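Inositol-1,4,5-trisphosphate 5-phosphatase 1 (Schizosaccharomyces pombe, PDB 1I9Z) removes the 5-phosphate from soluble and lipid inositol phosphates through its catalytic domain, controlling cellular levels of phosphatidylinositol 4,5-bisphosphate. Local coordinates at residues N209-L214 with P259-D264; Y230-D235 with T282-Y287; S165-G170 with R182-G187. All coordinates share one frame; numbering follows the deposited sequence.

Interaction 1 of 3, residues N209-L214 with P259-D264; sequences NYRISL and PTYKFD. With 2IP (D-myo-inositol-1,4-bisphosphate), chain C.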
loop_
_atom_site.group_PDB
_atom_site.type_symbol
_atom_site.label_atom_id
_atom_site.label_comp_id
_atom_site.label_asym_id
_atom_site.label_seq_id
_atom_site.Cartn_x
_atom_site.Cartn_y
_atom_site.Cartn_z
ATOM N N ASN A 209 13.705 -3.119 3.335
ATOM C CA ASN A 209 15.051 -3.429 3.775
ATOM C C ASN A 209 16.127 -2.393 3.572
ATOM O O ASN A 209 17.285 -2.677 3.838
ATOM C CB ASN A 209 15.550 -4.794 3.217
ATOM C CG ASN A 209 15.625 -5.921 4.315
ATOM O OD1 ASN A 209 16.052 -5.676 5.435
ATOM N ND2 ASN A 209 15.158 -7.150 3.973
ATOM N N TYR A 210 15.738 -1.192 3.141
ATOM C CA TYR A 210 16.718 -0.124 2.977
ATOM C C TYR A 210 17.192 0.316 4.339
ATOM O O TYR A 210 16.395 0.370 5.330
ATOM C CB TYR A 210 16.137 1.028 2.204
ATOM C CG TYR A 210 15.985 0.725 0.708
ATOM C CD1 TYR A 210 14.791 0.208 0.197
ATOM C CD2 TYR A 210 17.027 1.006 -0.188
ATOM C CE1 TYR A 210 14.616 -0.016 -1.170
ATOM C CE2 TYR A 210 16.870 0.755 -1.554
ATOM C CZ TYR A 210 15.634 0.243 -2.024
ATOM O OH TYR A 210 15.480 0.026 -3.355
ATOM N N ARG A 211 18.472 0.696 4.394
ATOM C CA ARG A 211 19.147 0.964 5.693
ATOM C C ARG A 211 19.663 2.401 5.862
ATOM O O ARG A 211 19.576 3.244 4.931
ATOM C CB ARG A 211 20.340 -0.001 5.852
ATOM C CG ARG A 211 20.010 -1.510 5.637
ATOM C CD ARG A 211 18.907 -1.998 6.594
ATOM N NE ARG A 211 18.539 -3.385 6.286
ATOM C CZ ARG A 211 19.158 -4.454 6.801
ATOM N NH1 ARG A 211 20.168 -4.283 7.659
ATOM N NH2 ARG A 211 18.806 -5.692 6.400
ATOM N N ILE A 212 20.098 2.711 7.101
ATOM C CA ILE A 212 20.693 4.055 7.347
ATOM C C ILE A 212 22.199 3.790 7.212
ATOM O O ILE A 212 22.778 2.958 7.941
ATOM C CB ILE A 212 20.349 4.540 8.770
ATOM C CG1 ILE A 212 18.824 4.784 8.857
ATOM C CG2 ILE A 212 21.130 5.828 9.108
ATOM C CD1 ILE A 212 18.428 5.010 10.309
ATOM N N SER A 213 22.877 4.543 6.313
ATOM C CA SER A 213 24.277 4.270 6.070
ATOM C C SER A 213 25.262 4.900 7.072
ATOM O O SER A 213 26.198 5.637 6.662
ATOM C CB SER A 213 24.641 4.712 4.605
ATOM O OG SER A 213 23.600 4.275 3.722
ATOM N N LEU A 214 25.052 4.621 8.367
ATOM C CA LEU A 214 25.980 5.065 9.424
ATOM C C LEU A 214 26.219 3.812 10.304
ATOM O O LEU A 214 25.573 2.776 10.073
ATOM C CB LEU A 214 25.407 6.248 10.232
ATOM C CG LEU A 214 25.141 7.554 9.474
ATOM C CD1 LEU A 214 24.287 8.452 10.391
ATOM C CD2 LEU A 214 26.490 8.275 9.125
ATOM N N PRO A 259 13.501 4.365 13.862
ATOM C CA PRO A 259 13.842 3.199 13.031
ATOM C C PRO A 259 13.114 2.002 13.675
ATOM O O PRO A 259 13.124 1.826 14.938
ATOM C CB PRO A 259 15.348 3.081 13.243
ATOM C CG PRO A 259 15.765 4.591 13.146
ATOM C CD PRO A 259 14.679 5.254 14.030
ATOM N N THR A 260 12.399 1.249 12.820
ATOM C CA THR A 260 11.575 0.166 13.278
ATOM C C THR A 260 12.297 -1.158 13.374
ATOM O O THR A 260 11.683 -2.160 13.725
ATOM C CB THR A 260 10.420 -0.041 12.298
ATOM O OG1 THR A 260 10.965 -0.177 10.934
ATOM C CG2 THR A 260 9.477 1.193 12.322
ATOM N N TYR A 261 13.585 -1.136 13.051
ATOM C CA TYR A 261 14.393 -2.281 13.012
ATOM C C TYR A 261 15.737 -1.929 13.580
ATOM O O TYR A 261 16.275 -0.820 13.427
ATOM C CB TYR A 261 14.611 -2.772 11.558
ATOM C CG TYR A 261 15.630 -3.867 11.382
ATOM C CD1 TYR A 261 15.265 -5.210 11.557
ATOM C CD2 TYR A 261 16.951 -3.577 10.942
ATOM C CE1 TYR A 261 16.175 -6.268 11.271
ATOM C CE2 TYR A 261 17.870 -4.640 10.682
ATOM C CZ TYR A 261 17.465 -5.961 10.841
ATOM O OH TYR A 261 18.326 -7.026 10.570
ATOM N N LYS A 262 15.926 -3.096 14.161
ATOM C CA LYS A 262 16.457 -4.172 14.881
ATOM C C LYS A 262 16.346 -4.136 16.365
ATOM O O LYS A 262 17.236 -3.733 16.981
ATOM C CB LYS A 262 17.794 -4.560 14.371
ATOM C CG LYS A 262 18.192 -5.650 15.090
ATOM C CD LYS A 262 17.318 -6.753 14.784
ATOM C CE LYS A 262 18.328 -7.735 14.167
ATOM N NZ LYS A 262 18.060 -9.100 14.792
ATOM N N PHE A 263 15.215 -4.612 16.911
ATOM C CA PHE A 263 15.039 -4.539 18.348
ATOM C C PHE A 263 15.209 -5.930 18.957
ATOM O O PHE A 263 14.834 -6.966 18.310
ATOM C CB PHE A 263 13.575 -4.098 18.711
ATOM C CG PHE A 263 13.269 -2.668 18.462
ATOM C CD1 PHE A 263 12.614 -2.258 17.278
ATOM C CD2 PHE A 263 13.666 -1.696 19.367
ATOM C CE1 PHE A 263 12.356 -0.883 17.032
ATOM C CE2 PHE A 263 13.416 -0.350 19.115
ATOM C CZ PHE A 263 12.765 0.061 17.972
ATOM N N ASP A 264 15.667 -5.960 20.221
ATOM C CA ASP A 264 15.677 -7.232 20.993
ATOM C C ASP A 264 14.171 -7.503 21.146
ATOM O O ASP A 264 13.370 -6.583 21.361
ATOM C CB ASP A 264 16.286 -7.027 22.392
ATOM C CG ASP A 264 17.819 -6.910 22.353
ATOM O OD1 ASP A 264 18.425 -7.099 21.263
ATOM O OD2 ASP A 264 18.382 -6.650 23.442
HETATM C C1 2IP C . 22.886 -8.887 6.912
HETATM C C2 2IP C . 22.211 -10.282 6.971
HETATM C C3 2IP C . 21.422 -10.492 8.307
HETATM C C4 2IP C . 20.387 -9.374 8.602
HETATM C C5 2IP C . 21.162 -8.038 8.661
HETATM C C6 2IP C . 21.903 -7.725 7.327
HETATM O O1 2IP C . 24.241 -8.552 6.775
HETATM O O2 2IP C . 21.293 -10.471 5.928
HETATM O O3 2IP C . 20.714 -11.696 8.270
HETATM O O4 2IP C . 19.735 -9.654 9.883
HETATM O O5 2IP C . 20.269 -6.959 8.936
HETATM O O6 2IP C . 22.551 -6.498 7.634
HETATM P P4 2IP C . 18.208 -10.001 10.039
HETATM O O41 2IP C . 17.415 -8.866 9.292
HETATM O O42 2IP C . 17.846 -10.035 11.455
HETATM O O43 2IP C . 18.115 -11.385 9.372
HETATM P P1 2IP C . 25.056 -7.988 5.644
HETATM O O11 2IP C . 26.245 -8.960 5.569
HETATM O O12 2IP C . 24.444 -7.840 4.272
HETATM O O13 2IP C . 25.607 -6.669 6.199
#
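The inositol bisphosphate pocket of the 5-phosphatase domain is lined here by two loops, whose R211 and Y261 meet beside the ligand. One face of the R211 guanidinium takes CE2 of Y261, which lies toward the rim of the group, 3.8 Å from NH1. Both side chains converge on the 5-hydroxyl of the inositol. R211 NH1 donates to O5 at 3.0 Å and, at 3.3 Å, to O6, while NH2 adds a weak bond to O5. Y261 OH lies 2.5 Å from the same O5, a very short hydrogen bond of doubtful geometry, since this OH also crowds the 4-phosphate. With CG of Y261 anti to the backbone N (chi1 171°), the ring projects from the loop with its hydroxyl at the ligand, and CB of K262 packs over the centre of one ring face. K262 NZ is a more distant, weak donor to O42 of the 4-phosphate.

The guanidinium is held from behind by N209, gripped side-on: NE bonds to N209 O (2.8 Å) and NH2 to N209 OD1 (2.9 Å), both oxygens being approached from above their carbonyl planes. These two bonds fix the rotation of the group and leave NH1 directed at the inositol. Farther from the ligand, I212 CD1 touches P259 CG at 3.9 Å, the side chains crossing at about a right angle, and V219 and I223 of helix 216-224 extend this apolar patch. Polar side chains reaching from loops beyond the strands to hold the inositol phosphate are characteristic of the active-site end of the DNase I-like fold.

Interaction 2 of 3, residues Y230-D235 with T282-Y287; sequences YLFEYD and TDRILY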
loop_
_atom_site.group_PDB
_atom_site.type_symbol
_atom_site.label_atom_id
_atom_site.label_comp_id
_atom_site.label_asym_id
_atom_site.label_seq_id
_atom_site.Cartn_x
_atom_site.Cartn_y
_atom_site.Cartn_z
ATOM N N TYR A 230 18.492 14.152 10.891
ATOM C CA TYR A 230 19.891 13.854 10.540
ATOM C C TYR A 230 20.008 12.422 10.034
ATOM O O TYR A 230 20.659 12.142 9.028
ATOM C CB TYR A 230 20.836 13.995 11.752
ATOM C CG TYR A 230 22.223 13.505 11.479
ATOM C CD1 TYR A 230 23.106 14.246 10.725
ATOM C CD2 TYR A 230 22.672 12.296 11.994
ATOM C CE1 TYR A 230 24.406 13.818 10.492
ATOM C CE2 TYR A 230 23.965 11.851 11.751
ATOM C CZ TYR A 230 24.835 12.621 11.004
ATOM O OH TYR A 230 26.131 12.181 10.788
ATOM N N LEU A 231 19.366 11.495 10.721
ATOM C CA LEU A 231 19.497 10.124 10.255
ATOM C C LEU A 231 18.866 9.902 8.868
ATOM O O LEU A 231 19.385 9.120 8.092
ATOM C CB LEU A 231 18.830 9.159 11.255
ATOM C CG LEU A 231 19.540 9.074 12.599
ATOM C CD1 LEU A 231 18.674 8.194 13.571
ATOM C CD2 LEU A 231 21.007 8.380 12.405
ATOM N N PHE A 232 17.783 10.596 8.573
ATOM C CA PHE A 232 17.094 10.410 7.313
ATOM C C PHE A 232 17.990 10.841 6.158
ATOM O O PHE A 232 17.857 10.379 5.033
ATOM C CB PHE A 232 15.766 11.142 7.363
ATOM C CG PHE A 232 14.861 10.846 6.186
ATOM C CD1 PHE A 232 14.208 9.603 6.099
ATOM C CD2 PHE A 232 14.657 11.804 5.186
ATOM C CE1 PHE A 232 13.363 9.337 5.035
ATOM C CE2 PHE A 232 13.821 11.553 4.103
ATOM C CZ PHE A 232 13.170 10.327 4.025
ATOM N N GLU A 233 18.937 11.756 6.439
ATOM C CA GLU A 233 19.890 12.176 5.404
ATOM C C GLU A 233 20.745 11.010 4.976
ATOM O O GLU A 233 21.365 11.026 3.865
ATOM C CB GLU A 233 20.860 13.268 5.928
ATOM C CG GLU A 233 20.270 14.614 6.138
ATOM C CD GLU A 233 21.340 15.600 6.735
ATOM O OE1 GLU A 233 22.561 15.406 6.491
ATOM O OE2 GLU A 233 20.962 16.568 7.454
ATOM N N TYR A 234 20.797 9.960 5.797
ATOM C CA TYR A 234 21.578 8.823 5.426
ATOM C C TYR A 234 20.701 7.609 5.067
ATOM O O TYR A 234 21.231 6.517 4.909
ATOM C CB TYR A 234 22.459 8.438 6.569
ATOM C CG TYR A 234 23.581 9.462 6.689
ATOM C CD1 TYR A 234 23.418 10.626 7.410
ATOM C CD2 TYR A 234 24.745 9.274 5.962
ATOM C CE1 TYR A 234 24.467 11.660 7.417
ATOM C CE2 TYR A 234 25.760 10.266 5.954
ATOM C CZ TYR A 234 25.584 11.436 6.690
ATOM O OH TYR A 234 26.586 12.367 6.604
ATOM N N ASP A 235 19.405 7.819 4.948
ATOM C CA ASP A 235 18.506 6.685 4.600
ATOM C C ASP A 235 18.669 6.335 3.129
ATOM O O ASP A 235 18.551 7.222 2.253
ATOM C CB ASP A 235 17.066 7.065 4.888
ATOM C CG ASP A 235 16.072 6.041 4.353
ATOM O OD1 ASP A 235 16.042 4.929 4.891
ATOM O OD2 ASP A 235 15.333 6.375 3.420
ATOM N N THR A 282 13.471 0.038 7.919
ATOM C CA THR A 282 13.293 -1.038 6.919
ATOM C C THR A 282 11.849 -1.103 6.411
ATOM O O THR A 282 11.610 -1.506 5.283
ATOM C CB THR A 282 13.592 -2.441 7.528
ATOM O OG1 THR A 282 12.989 -2.572 8.825
ATOM C CG2 THR A 282 15.051 -2.640 7.682
ATOM N N ASP A 283 10.892 -0.699 7.262
ATOM C CA ASP A 283 9.423 -0.830 6.961
ATOM C C ASP A 283 8.845 0.472 6.462
ATOM O O ASP A 283 8.915 1.462 7.161
ATOM C CB ASP A 283 8.744 -1.282 8.263
ATOM C CG ASP A 283 9.440 -2.535 8.789
ATOM O OD1 ASP A 283 9.198 -3.617 8.195
ATOM O OD2 ASP A 283 10.328 -2.448 9.703
ATOM N N ARG A 284 8.274 0.445 5.264
ATOM C CA ARG A 284 7.833 1.722 4.629
ATOM C C ARG A 284 6.537 1.572 3.904
ATOM O O ARG A 284 6.155 0.453 3.479
ATOM C CB ARG A 284 8.936 2.151 3.628
ATOM C CG ARG A 284 10.373 2.082 4.228
ATOM C CD ARG A 284 10.660 3.237 5.185
ATOM N NE ARG A 284 11.069 4.504 4.544
ATOM C CZ ARG A 284 12.354 4.823 4.301
ATOM N NH1 ARG A 284 12.632 5.990 3.730
ATOM N NH2 ARG A 284 13.364 3.995 4.619
ATOM N N ILE A 285 5.823 2.683 3.765
ATOM C CA ILE A 285 4.571 2.681 2.978
ATOM C C ILE A 285 4.692 3.868 2.038
ATOM O O ILE A 285 4.910 4.975 2.505
ATOM C CB ILE A 285 3.344 2.816 3.886
ATOM C CG1 ILE A 285 3.269 1.585 4.797
ATOM C CG2 ILE A 285 2.021 2.904 3.100
ATOM C CD1 ILE A 285 2.262 1.868 6.044
ATOM N N LEU A 286 4.582 3.607 0.735
ATOM C CA LEU A 286 4.696 4.626 -0.326
ATOM C C LEU A 286 3.412 4.616 -1.171
ATOM O O LEU A 286 2.780 3.546 -1.296
ATOM C CB LEU A 286 5.855 4.284 -1.281
ATOM C CG LEU A 286 7.189 4.025 -0.562
ATOM C CD1 LEU A 286 8.186 3.606 -1.675
ATOM C CD2 LEU A 286 7.689 5.264 0.235
ATOM N N TYR A 287 3.015 5.767 -1.764
ATOM C CA TYR A 287 1.781 5.748 -2.543
ATOM C C TYR A 287 1.977 6.536 -3.816
ATOM O O TYR A 287 2.855 7.444 -3.906
ATOM C CB TYR A 287 0.589 6.328 -1.745
ATOM C CG TYR A 287 0.709 7.837 -1.458
ATOM C CD1 TYR A 287 0.148 8.781 -2.328
ATOM C CD2 TYR A 287 1.386 8.293 -0.346
ATOM C CE1 TYR A 287 0.276 10.168 -2.078
ATOM C CE2 TYR A 287 1.531 9.666 -0.081
ATOM C CZ TYR A 287 0.961 10.590 -0.977
ATOM O OH TYR A 287 1.124 11.938 -0.739
#
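A bidentate, end-on salt bridge between D235 and R284 joins the turn after helix 228-232 to strand 283-288, an outermost strand of the five-stranded sheet in this DNase I-like fold. Among the charged contacts, R284 NH1 donates to D235 OD2 at 2.7 Å with a nearly straight bond (168°), and NH2 to OD1 at 2.8 Å. The flat groups are not coplanar: OD2 lies in the guanidinium plane, yet NH1 meets it from above the carboxylate, whereas NH2 comes to OD1 on the syn side. The arginine chain, bent at chi2 and chi3, brings both terminal nitrogens to the carboxylate, while its NE has a second acidic partner in E252.

Backbone capping is the other polar role of D235. It closes a type I turn from F232 and is the N-cap of helix 236-242, OD2 accepting from N238 N as well. With an alanine in its place, both end nitrogens of the buried R284 would probably lose their acidic mate and the helix its N-cap, though E252 would still face NE.

Van der Waals contact comes from F232, whose CG, anti to the backbone N (chi1 -171°), brings the ring to R284, with NH1 at its edge 3.7 Å from CE1.

Interaction 3 of 3, residues S165-G170 with R182-G187; sequences SHLAAG and RTIASG. With 2IP (D-myo-inositol-1,4-bisphosphate), chain C.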
loop_
_atom_site.group_PDB
_atom_site.type_symbol
_atom_site.label_atom_id
_atom_site.label_comp_id
_atom_site.label_asym_id
_atom_site.label_seq_id
_atom_site.Cartn_x
_atom_site.Cartn_y
_atom_site.Cartn_z
ATOM N N SER A 165 5.698 -6.127 -0.068
ATOM C CA SER A 165 6.918 -6.817 -0.464
ATOM C C SER A 165 7.880 -7.011 0.674
ATOM O O SER A 165 7.753 -6.370 1.763
ATOM C CB SER A 165 7.720 -5.957 -1.495
ATOM O OG SER A 165 6.860 -5.767 -2.575
ATOM N N HIS A 166 8.848 -7.879 0.410
ATOM C CA HIS A 166 9.961 -8.106 1.334
ATOM C C HIS A 166 11.116 -8.131 0.393
ATOM O O HIS A 166 11.220 -9.071 -0.438
ATOM C CB HIS A 166 9.789 -9.454 2.025
ATOM C CG HIS A 166 10.661 -9.656 3.226
ATOM N ND1 HIS A 166 11.675 -8.790 3.601
ATOM C CD2 HIS A 166 10.706 -10.697 4.095
ATOM C CE1 HIS A 166 12.317 -9.298 4.654
ATOM N NE2 HIS A 166 11.736 -10.446 4.965
ATOM N N LEU A 167 11.976 -7.090 0.450
ATOM C CA LEU A 167 13.107 -7.025 -0.480
ATOM C C LEU A 167 14.431 -7.488 0.075
ATOM O O LEU A 167 14.573 -7.835 1.294
ATOM C CB LEU A 167 13.221 -5.582 -1.058
ATOM C CG LEU A 167 11.937 -4.929 -1.547
ATOM C CD1 LEU A 167 12.275 -3.511 -2.140
ATOM C CD2 LEU A 167 11.190 -5.880 -2.632
ATOM N N ALA A 168 15.448 -7.533 -0.790
ATOM C CA ALA A 168 16.745 -8.119 -0.363
ATOM C C ALA A 168 17.310 -7.573 0.932
ATOM O O ALA A 168 17.338 -6.345 1.092
ATOM C CB ALA A 168 17.782 -7.957 -1.440
ATOM N N ALA A 169 17.794 -8.458 1.818
ATOM C CA ALA A 169 18.340 -8.009 3.114
ATOM C C ALA A 169 19.804 -7.712 2.922
ATOM O O ALA A 169 20.417 -8.194 1.951
ATOM C CB ALA A 169 18.192 -9.121 4.173
ATOM N N GLY A 170 20.366 -6.928 3.828
ATOM C CA GLY A 170 21.788 -6.645 3.729
ATOM C C GLY A 170 22.018 -5.179 4.039
ATOM O O GLY A 170 21.166 -4.322 3.766
ATOM N N ARG A 182 12.773 -3.007 -9.596
ATOM C CA ARG A 182 12.537 -3.068 -11.032
ATOM C C ARG A 182 11.938 -4.392 -11.465
ATOM O O ARG A 182 11.078 -4.414 -12.343
ATOM C CB ARG A 182 13.841 -2.837 -11.798
ATOM C CG ARG A 182 14.414 -1.435 -11.555
ATOM C CD ARG A 182 15.606 -1.221 -12.555
ATOM N NE ARG A 182 16.884 -1.038 -11.887
ATOM C CZ ARG A 182 17.619 -2.023 -11.423
ATOM N NH1 ARG A 182 17.190 -3.253 -11.554
ATOM N NH2 ARG A 182 18.765 -1.816 -10.852
ATOM N N THR A 183 12.406 -5.472 -10.849
ATOM C CA THR A 183 11.969 -6.848 -11.138
ATOM C C THR A 183 10.495 -6.993 -10.850
ATOM O O THR A 183 9.718 -7.567 -11.639
ATOM C CB THR A 183 12.797 -7.853 -10.298
ATOM O OG1 THR A 183 14.175 -7.798 -10.704
ATOM C CG2 THR A 183 12.308 -9.345 -10.501
ATOM N N ILE A 184 10.073 -6.451 -9.712
ATOM C CA ILE A 184 8.676 -6.528 -9.342
ATOM C C ILE A 184 7.803 -5.596 -10.139
ATOM O O ILE A 184 6.681 -5.949 -10.537
ATOM C CB ILE A 184 8.506 -6.230 -7.805
ATOM C CG1 ILE A 184 9.205 -7.306 -6.998
ATOM C CG2 ILE A 184 6.997 -6.032 -7.484
ATOM C CD1 ILE A 184 9.463 -6.912 -5.469
ATOM N N ALA A 185 8.252 -4.366 -10.364
ATOM C CA ALA A 185 7.417 -3.402 -11.112
ATOM C C ALA A 185 7.199 -3.914 -12.563
ATOM O O ALA A 185 6.127 -3.739 -13.152
ATOM C CB ALA A 185 8.102 -2.051 -11.120
ATOM N N SER A 186 8.216 -4.540 -13.144
ATOM C CA SER A 186 8.041 -5.092 -14.506
ATOM C C SER A 186 7.381 -6.469 -14.465
ATOM O O SER A 186 6.662 -6.864 -15.387
ATOM C CB SER A 186 9.389 -5.293 -15.209
ATOM O OG SER A 186 10.175 -4.105 -15.153
ATOM N N GLY A 187 7.611 -7.219 -13.398
ATOM C CA GLY A 187 7.092 -8.587 -13.378
ATOM C C GLY A 187 5.700 -8.876 -12.867
ATOM O O GLY A 187 5.120 -9.921 -13.196
HETATM C C1 2IP C . 22.886 -8.887 6.912
HETATM C C2 2IP C . 22.211 -10.282 6.971
HETATM C C3 2IP C . 21.422 -10.492 8.307
HETATM C C4 2IP C . 20.387 -9.374 8.602
HETATM C C5 2IP C . 21.162 -8.038 8.661
HETATM C C6 2IP C . 21.903 -7.725 7.327
HETATM O O1 2IP C . 24.241 -8.552 6.775
HETATM O O2 2IP C . 21.293 -10.471 5.928
HETATM O O3 2IP C . 20.714 -11.696 8.270
HETATM O O4 2IP C . 19.735 -9.654 9.883
HETATM O O5 2IP C . 20.269 -6.959 8.936
HETATM O O6 2IP C . 22.551 -6.498 7.634
HETATM P P4 2IP C . 18.208 -10.001 10.039
HETATM O O41 2IP C . 17.415 -8.866 9.292
HETATM O O42 2IP C . 17.846 -10.035 11.455
HETATM O O43 2IP C . 18.115 -11.385 9.372
HETATM P P1 2IP C . 25.056 -7.988 5.644
HETATM O O11 2IP C . 26.245 -8.960 5.569
HETATM O O12 2IP C . 24.444 -7.840 4.272
HETATM O O13 2IP C . 25.607 -6.669 6.199
#
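The beta-alpha-beta unit formed by strand 158-166, helix 174-187 and strand 201-205 is closed here at its first step, where L167 and S165 meet I184 of the helix. Methyl to methyl, L167 CD2 and I184 CD1 stand only 3.5 Å apart, tighter than usual for two carbons, and the side chains cross at a slant. I184 points from the helix toward the strand end, and its CG1 lies beside the backbone N (chi1 -64°), with CD1 at the tip of an extended branch. The same methyl passes 4.1 Å from S165 OG. That hydroxyl has its polar partner in W204 NE1, on the neighbouring strand 201-205, so the buried oxygen is satisfied although I184 offers it only carbon. A148 and W204 also touch I184, wedging it against the sheet.

Within the helix, S186 OG folds back to R182 O at 3.0 Å, joining the backbone N of S186 from the opposite face of that carbonyl.

Beyond H166 the chain leaves the strand for the ligand. A169 CB lies 3.8 Å from O2 of the inositol bisphosphate, and G170 CA comes within 3.0 Å of O12 of the 1-phosphate; a CB would probably press on it and on the A169 carbonyl, which calls for glycine. A helix packed on the sheet, with the loop from the strand's end serving the ligand pocket, is typical of the beta-alpha-beta crossovers of alpha/beta folds.

Overall arrangement
From the N terminus, interaction 3 comes first and closes a short loop, returning helix 174-187 to the end of strand 158-166 before the other two begin. Interactions 1 and 2 then cross: their segments alternate along the chain, 209-214, 230-235, 259-264 and 282-287, each pair closing a loop of about 45 residues. They also touch, through T260 OG1 with D283 OD2 and S213 N with Y234 O. N209 ND2 reaches L167 O, so interaction 1 borders interaction 3, and both meet the inositol bisphosphate. Interactions 2 and 3 do not touch, but both reach the five-stranded sheet, interaction 2 through outermost strand 283-288 and interaction 3 through strand 158-166.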